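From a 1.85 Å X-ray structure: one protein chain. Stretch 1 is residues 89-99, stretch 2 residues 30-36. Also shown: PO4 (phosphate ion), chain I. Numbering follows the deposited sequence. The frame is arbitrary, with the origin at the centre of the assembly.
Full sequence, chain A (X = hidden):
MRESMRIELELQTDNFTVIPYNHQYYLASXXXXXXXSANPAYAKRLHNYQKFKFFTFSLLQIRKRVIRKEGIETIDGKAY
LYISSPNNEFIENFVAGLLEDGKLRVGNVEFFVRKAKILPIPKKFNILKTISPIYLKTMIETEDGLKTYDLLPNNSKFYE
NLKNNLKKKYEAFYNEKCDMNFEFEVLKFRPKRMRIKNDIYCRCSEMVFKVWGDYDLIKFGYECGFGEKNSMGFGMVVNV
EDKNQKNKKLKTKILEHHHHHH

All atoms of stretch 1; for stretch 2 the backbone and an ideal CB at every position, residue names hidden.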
ATOM      1  N   GLU A  89       9.283 -10.744  -9.366  1.00 18.96           N
ATOM      2  CA  GLU A  89      10.608 -11.038  -8.826  1.00 21.42           C
ATOM      3  C   GLU A  89      10.912 -10.204  -7.584  1.00 21.67           C
ATOM      4  O   GLU A  89      11.539 -10.699  -6.644  1.00 19.09           O
ATOM      5  CB  GLU A  89      11.686 -10.810  -9.906  1.00 20.76           C
ATOM      6  CG  GLU A  89      13.109 -11.056  -9.396  1.00 30.06           C
ATOM      7  CD  GLU A  89      14.171 -10.911 -10.496  1.00 55.74           C
ATOM      8  OE1 GLU A  89      13.797 -10.671 -11.671  1.00 63.23           O
ATOM      9  OE2 GLU A  89      15.377 -11.009 -10.171  1.00 60.60           O
ATOM     10  N   PHE A  90      10.505  -8.933  -7.565  1.00 19.57           N
ATOM     11  CA  PHE A  90      10.659  -8.135  -6.350  1.00 19.00           C
ATOM     12  C   PHE A  90       9.958  -8.805  -5.181  1.00 16.05           C
ATOM     13  O   PHE A  90      10.518  -8.928  -4.082  1.00 16.49           O
ATOM     14  CB  PHE A  90      10.090  -6.712  -6.546  1.00 15.03           C
ATOM     15  CG  PHE A  90       9.981  -5.934  -5.253  1.00 19.02           C
ATOM     16  CD1 PHE A  90      11.116  -5.449  -4.621  1.00 17.82           C
ATOM     17  CD2 PHE A  90       8.743  -5.726  -4.647  1.00 17.48           C
ATOM     18  CE1 PHE A  90      11.024  -4.750  -3.412  1.00 18.19           C
ATOM     19  CE2 PHE A  90       8.646  -5.024  -3.441  1.00 18.51           C
ATOM     20  CZ  PHE A  90       9.796  -4.533  -2.829  1.00 18.56           C
ATOM     21  N   ILE A  91       8.709  -9.204  -5.390  1.00 14.18           N
ATOM     22  CA  ILE A  91       7.922  -9.757  -4.296  1.00 16.11           C
ATOM     23  C   ILE A  91       8.534 -11.073  -3.821  1.00 16.39           C
ATOM     24  O   ILE A  91       8.667 -11.306  -2.616  1.00 14.64           O
ATOM     25  CB  ILE A  91       6.447  -9.937  -4.708  1.00 13.08           C
ATOM     26  CG1 ILE A  91       5.761  -8.572  -4.937  1.00 18.29           C
ATOM     27  CG2 ILE A  91       5.669 -10.714  -3.614  1.00 15.42           C
ATOM     28  CD1 ILE A  91       5.589  -7.740  -3.660  1.00 12.64           C
ATOM     29  N   GLU A  92       8.915 -11.947  -4.756  1.00 12.74           N
ATOM     30  CA  GLU A  92       9.492 -13.241  -4.351  1.00 13.74           C
ATOM     31  C   GLU A  92      10.789 -13.036  -3.566  1.00 16.77           C
ATOM     32  O   GLU A  92      11.017 -13.695  -2.545  1.00 17.35           O
ATOM     33  CB  GLU A  92       9.746 -14.120  -5.575  1.00 19.27           C
ATOM     34  CG  GLU A  92       8.480 -14.562  -6.327  1.00 20.83           C
ATOM     35  CD  GLU A  92       7.801 -15.776  -5.716  1.00 26.45           C
ATOM     36  OE1 GLU A  92       8.100 -16.140  -4.547  1.00 22.64           O
ATOM     37  OE2 GLU A  92       6.921 -16.346  -6.408  1.00 29.21           O
ATOM     38  N   ASN A  93      11.675 -12.149  -4.061  1.00 17.64           N
ATOM     39  CA  ASN A  93      12.932 -11.900  -3.361  1.00 21.69           C
ATOM     40  C   ASN A  93      12.704 -11.300  -1.983  1.00 19.46           C
ATOM     41  O   ASN A  93      13.366 -11.692  -1.008  1.00 15.87           O
ATOM     42  CB  ASN A  93      13.809 -10.963  -4.194  1.00 16.48           C
ATOM     43  CG  ASN A  93      14.497 -11.676  -5.347  1.00 27.53           C
ATOM     44  OD1 ASN A  93      14.201 -12.818  -5.652  1.00 34.34           O
ATOM     45  ND2 ASN A  93      15.360 -10.960  -6.041  1.00 35.29           N
ATOM     46  N   PHE A  94      11.801 -10.313  -1.893  1.00 15.08           N
ATOM     47  CA  PHE A  94      11.527  -9.669  -0.608  1.00 17.93           C
ATOM     48  C   PHE A  94      10.927 -10.675   0.378  1.00 16.19           C
ATOM     49  O   PHE A  94      11.338 -10.731   1.546  1.00 15.22           O
ATOM     50  CB  PHE A  94      10.608  -8.454  -0.841  1.00 13.23           C
ATOM     51  CG  PHE A  94      10.432  -7.559   0.353  1.00 14.81           C
ATOM     52  CD1 PHE A  94      11.353  -7.561   1.404  1.00 15.89           C
ATOM     53  CD2 PHE A  94       9.351  -6.670   0.400  1.00 19.18           C
ATOM     54  CE1 PHE A  94      11.190  -6.685   2.488  1.00 17.81           C
ATOM     55  CE2 PHE A  94       9.169  -5.824   1.498  1.00 15.34           C
ATOM     56  CZ  PHE A  94      10.102  -5.842   2.538  1.00 16.82           C
ATOM     57  N   VAL A  95       9.978 -11.497  -0.081  1.00 17.14           N
ATOM     58  CA  VAL A  95       9.381 -12.508   0.796  1.00 15.53           C
ATOM     59  C   VAL A  95      10.446 -13.490   1.290  1.00 17.16           C
ATOM     60  O   VAL A  95      10.474 -13.842   2.471  1.00 15.83           O
ATOM     61  CB  VAL A  95       8.247 -13.258   0.057  1.00 18.09           C
ATOM     62  CG1 VAL A  95       7.883 -14.613   0.748  1.00 17.43           C
ATOM     63  CG2 VAL A  95       7.000 -12.398  -0.055  1.00 18.80           C
ATOM     64  N   ALA A  96      11.335 -13.957   0.405  1.00 16.68           N
ATOM     65  CA  ALA A  96      12.377 -14.887   0.863  1.00 18.30           C
ATOM     66  C   ALA A  96      13.242 -14.248   1.952  1.00 18.76           C
ATOM     67  O   ALA A  96      13.621 -14.911   2.937  1.00 17.32           O
ATOM     68  CB  ALA A  96      13.245 -15.329  -0.315  1.00 17.47           C
ATOM     69  N   GLY A  97      13.570 -12.959   1.782  1.00 16.04           N
ATOM     70  CA  GLY A  97      14.349 -12.271   2.805  1.00 15.51           C
ATOM     71  C   GLY A  97      13.580 -12.116   4.111  1.00 17.01           C
ATOM     72  O   GLY A  97      14.128 -12.332   5.195  1.00 17.15           O
ATOM     73  N   LEU A  98      12.308 -11.723   4.025  1.00 15.80           N
ATOM     74  CA  LEU A  98      11.486 -11.559   5.231  1.00 16.14           C
ATOM     75  C   LEU A  98      11.350 -12.888   5.983  1.00 17.13           C
ATOM     76  O   LEU A  98      11.350 -12.920   7.221  1.00 16.11           O
ATOM     77  CB  LEU A  98      10.090 -11.054   4.837  1.00 14.96           C
ATOM     78  CG  LEU A  98      10.030  -9.569   4.385  1.00 15.08           C
ATOM     79  CD1 LEU A  98       8.740  -9.295   3.578  1.00 15.64           C
ATOM     80  CD2 LEU A  98      10.114  -8.654   5.623  1.00 17.47           C
ATOM     81  N   LEU A  99      11.157 -13.974   5.248  1.00 14.88           N
ATOM     82  CA  LEU A  99      11.001 -15.282   5.906  1.00 18.29           C
ATOM     83  C   LEU A  99      12.308 -15.742   6.541  1.00 21.78           C
ATOM     84  O   LEU A  99      12.290 -16.307   7.637  1.00 20.84           O
ATOM     85  CB  LEU A  99      10.483 -16.332   4.923  1.00 15.83           C
ATOM     86  CG  LEU A  99       9.009 -16.128   4.567  1.00 19.38           C
ATOM     87  CD1 LEU A  99       8.611 -17.031   3.423  1.00 17.81           C
ATOM     88  CD2 LEU A  99       8.104 -16.347   5.793  1.00 23.57           C
ATOM     89  N   UNK A  30       9.751   0.590   8.814  1.00 18.85           N
ATOM     90  CA  UNK A  30      10.258  -0.777   8.985  1.00 17.87           C
ATOM     91  C   UNK A  30      10.444  -1.473   7.641  1.00 14.26           C
ATOM     92  O   UNK A  30      11.444  -2.169   7.418  1.00 17.99           O
ATOM     93  CB  UNK A  30       9.307  -1.591   9.865  1.00 17.87           C
ATOM     94  N   UNK A  31       9.487  -1.289   6.733  1.00 14.50           N
ATOM     95  CA  UNK A  31       9.592  -1.939   5.421  1.00 13.70           C
ATOM     96  C   UNK A  31      10.776  -1.362   4.652  1.00 14.34           C
ATOM     97  O   UNK A  31      11.575  -2.103   4.051  1.00 15.65           O
ATOM     98  CB  UNK A  31       8.300  -1.765   4.621  1.00 13.70           C
ATOM     99  N   UNK A  32      10.883  -0.023   4.639  1.00 16.02           N
ATOM    100  CA  UNK A  32      12.041   0.607   4.001  1.00 20.35           C
ATOM    101  C   UNK A  32      13.348   0.036   4.558  1.00 18.57           C
ATOM    102  O   UNK A  32      14.270  -0.313   3.804  1.00 14.91           O
ATOM    103  CB  UNK A  32      12.000   2.123   4.201  1.00 20.35           C
ATOM    104  N   UNK A  33      13.446  -0.070   5.892  1.00 14.96           N
ATOM    105  CA  UNK A  33      14.679  -0.525   6.509  1.00 17.23           C
ATOM    106  C   UNK A  33      14.992  -1.966   6.159  1.00 18.72           C
ATOM    107  O   UNK A  33      16.172  -2.293   6.004  1.00 19.58           O
ATOM    108  CB  UNK A  33      14.598  -0.365   8.028  1.00 17.23           C
ATOM    109  N   UNK A  34      13.972  -2.832   5.998  1.00 14.97           N
ATOM    110  CA  UNK A  34      14.245  -4.203   5.549  1.00 16.32           C
ATOM    111  C   UNK A  34      14.807  -4.195   4.132  1.00 18.74           C
ATOM    112  O   UNK A  34      15.807  -4.855   3.840  1.00 17.86           O
ATOM    113  CB  UNK A  34      12.976  -5.055   5.609  1.00 16.32           C
ATOM    114  N   UNK A  35      14.145  -3.472   3.226  1.00 16.84           N
ATOM    115  CA  UNK A  35      14.578  -3.472   1.818  1.00 13.64           C
ATOM    116  C   UNK A  35      16.015  -2.958   1.680  1.00 15.43           C
ATOM    117  O   UNK A  35      16.798  -3.464   0.855  1.00 19.39           O
ATOM    118  CB  UNK A  35      13.635  -2.614   0.972  1.00 13.64           C
ATOM    119  N   UNK A  36      16.391  -1.963   2.480  1.00 18.94           N
ATOM    120  CA  UNK A  36      17.705  -1.344   2.383  1.00 17.03           C
ATOM    121  C   UNK A  36      18.693  -1.885   3.415  1.00 20.43           C
ATOM    122  O   UNK A  36      19.787  -1.325   3.584  1.00 22.40           O
ATOM    123  CB  UNK A  36      17.573   0.172   2.543  1.00 17.03           C
TER
HETATM  124  P   PO4 I 305      16.810  -4.581  10.111  1.00 83.29           P
HETATM  125  O1  PO4 I 305      15.931  -3.653   9.291  1.00 77.24           O
HETATM  126  O2  PO4 I 305      17.833  -3.751  10.861  1.00 83.00           O
HETATM  127  O3  PO4 I 305      17.561  -5.556   9.219  1.00 67.16           O
HETATM  128  O4  PO4 I 305      15.946  -5.336  11.105  1.00 79.68           O

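The two helices cross nearly at right angles (95°), their axes approaching to 11.4 Å, so contact is confined to a few positions, and what stretch 1 offers them is apolar: the rings of Phe90 and Phe94 and the branched end of Leu98.

Position 30 is helical (phi/psi -64/-42), and its ideal CB has nothing of stretch 1 within 5.5 Å. The visible atoms scarcely constrain the choice. The residue is Ala30, whose backbone O accepts a hydrogen bond from the N of position 34.

At position 31 CA-to-CB points sideways, with the ideal CB 4.9 Å from Phe94 CZ. A side chain that extends could close that gap, and the ring favours an apolar one: Leu, Ile, Met or Val. The deposited residue is Ile31, with chi1 and chi2 both m; its CG2 lies 4.1 Å from Phe94 CZ, approaching the ring obliquely.

Position 32 points away from stretch 1, so many residues would fit. It is Tyr32, chi1 t, and its ring stays clear of stretch 1.

Position 33 is also out of reach and equally permissive, though its backbone O lies 3.6 Å from PO4 O1. Asn33 occupies it.

Position 34 points toward stretch 1. Its ideal CB is 3.9 Å from Phe94 CE1 and 4.6 Å from Leu98 CD2, so the first carbons should be aliphatic; the phosphate beyond would reward a long chain with a donor at its end. Leu or Met would suit the near part, Lys or Arg both parts. Lys34 is found. Its CB sits at the Phe94 ring edge, 3.9 Å from Phe94 CE1, and its CG is 4.3 Å from Leu98 CD2. The end of the chain then leads away, where Lys34 NZ donates a hydrogen bond to PO4 O4 at 3.0 Å.

At position 35 CA-to-CB again runs sideways, the ideal CB 5.0 Å from Phe94 CE1. Between this CB and the two aromatic rings there is room for a medium-sized apolar chain, Ile, Leu or Met. Ile35 (chi1 m, chi2 t) lays CG1 over one face of Phe94, 3.9 Å from the ring centroid and 20° off its normal, a CH-pi contact. Its CD1 extends to the edge of the other ring, 3.9 Å from Phe90 CZ.

Position 36 (-99/16) is the first after the helix to leave helical phi/psi, and it is out of reach of stretch 1. A polar residue able to donate back to the helix would suit. His36 does so: its ND1 donates to Tyr32 O at 2.9 Å.

Stretch 2 30-36: AIYNKIH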
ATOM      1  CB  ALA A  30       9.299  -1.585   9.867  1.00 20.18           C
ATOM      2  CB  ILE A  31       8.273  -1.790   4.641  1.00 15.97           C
ATOM      3  CG1 ILE A  31       7.141  -2.621   5.305  1.00 16.33           C
ATOM      4  CG2 ILE A  31       8.478  -2.148   3.151  1.00 17.94           C
ATOM      5  CD1 ILE A  31       7.443  -4.116   5.387  1.00 19.84           C
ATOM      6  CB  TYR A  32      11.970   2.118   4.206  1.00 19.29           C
ATOM      7  CG  TYR A  32      13.151   2.845   3.576  1.00 19.58           C
ATOM      8  CD1 TYR A  32      13.056   3.373   2.290  1.00 22.07           C
ATOM      9  CD2 TYR A  32      14.361   2.953   4.250  1.00 23.72           C
ATOM     10  CE1 TYR A  32      14.161   4.028   1.686  1.00 25.81           C
ATOM     11  CE2 TYR A  32      15.464   3.585   3.652  1.00 26.25           C
ATOM     12  CZ  TYR A  32      15.343   4.128   2.383  1.00 28.65           C
ATOM     13  OH  TYR A  32      16.438   4.742   1.803  1.00 33.52           O
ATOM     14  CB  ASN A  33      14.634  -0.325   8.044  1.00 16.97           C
ATOM     15  CG  ASN A  33      14.631   1.167   8.428  1.00 25.84           C
ATOM     16  OD1 ASN A  33      14.919   2.027   7.594  1.00 25.87           O
ATOM     17  ND2 ASN A  33      14.256   1.473   9.673  1.00 29.89           N
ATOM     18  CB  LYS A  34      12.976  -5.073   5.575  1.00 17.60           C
ATOM     19  CG  LYS A  34      12.352  -5.288   6.976  1.00 17.54           C
ATOM     20  CD  LYS A  34      13.355  -5.980   7.894  1.00 18.09           C
ATOM     21  CE  LYS A  34      12.636  -6.443   9.193  1.00 21.96           C
ATOM     22  NZ  LYS A  34      13.596  -7.027  10.177  1.00 19.45           N
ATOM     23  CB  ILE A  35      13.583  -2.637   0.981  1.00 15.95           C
ATOM     24  CG1 ILE A  35      12.246  -3.403   0.849  1.00 17.68           C
ATOM     25  CG2 ILE A  35      14.154  -2.304  -0.413  1.00 17.23           C
ATOM     26  CD1 ILE A  35      11.101  -2.516   0.300  1.00 18.95           C
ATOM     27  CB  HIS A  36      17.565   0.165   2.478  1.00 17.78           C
ATOM     28  CG  HIS A  36      16.756   0.736   1.355  1.00 23.81           C
ATOM     29  ND1 HIS A  36      15.377   0.736   1.346  1.00 24.55           N
ATOM     30  CD2 HIS A  36      17.138   1.264   0.165  1.00 27.36           C
ATOM     31  CE1 HIS A  36      14.945   1.279   0.216  1.00 25.55           C
ATOM     32  NE2 HIS A  36      15.996   1.596  -0.519  1.00 24.06           N
TER
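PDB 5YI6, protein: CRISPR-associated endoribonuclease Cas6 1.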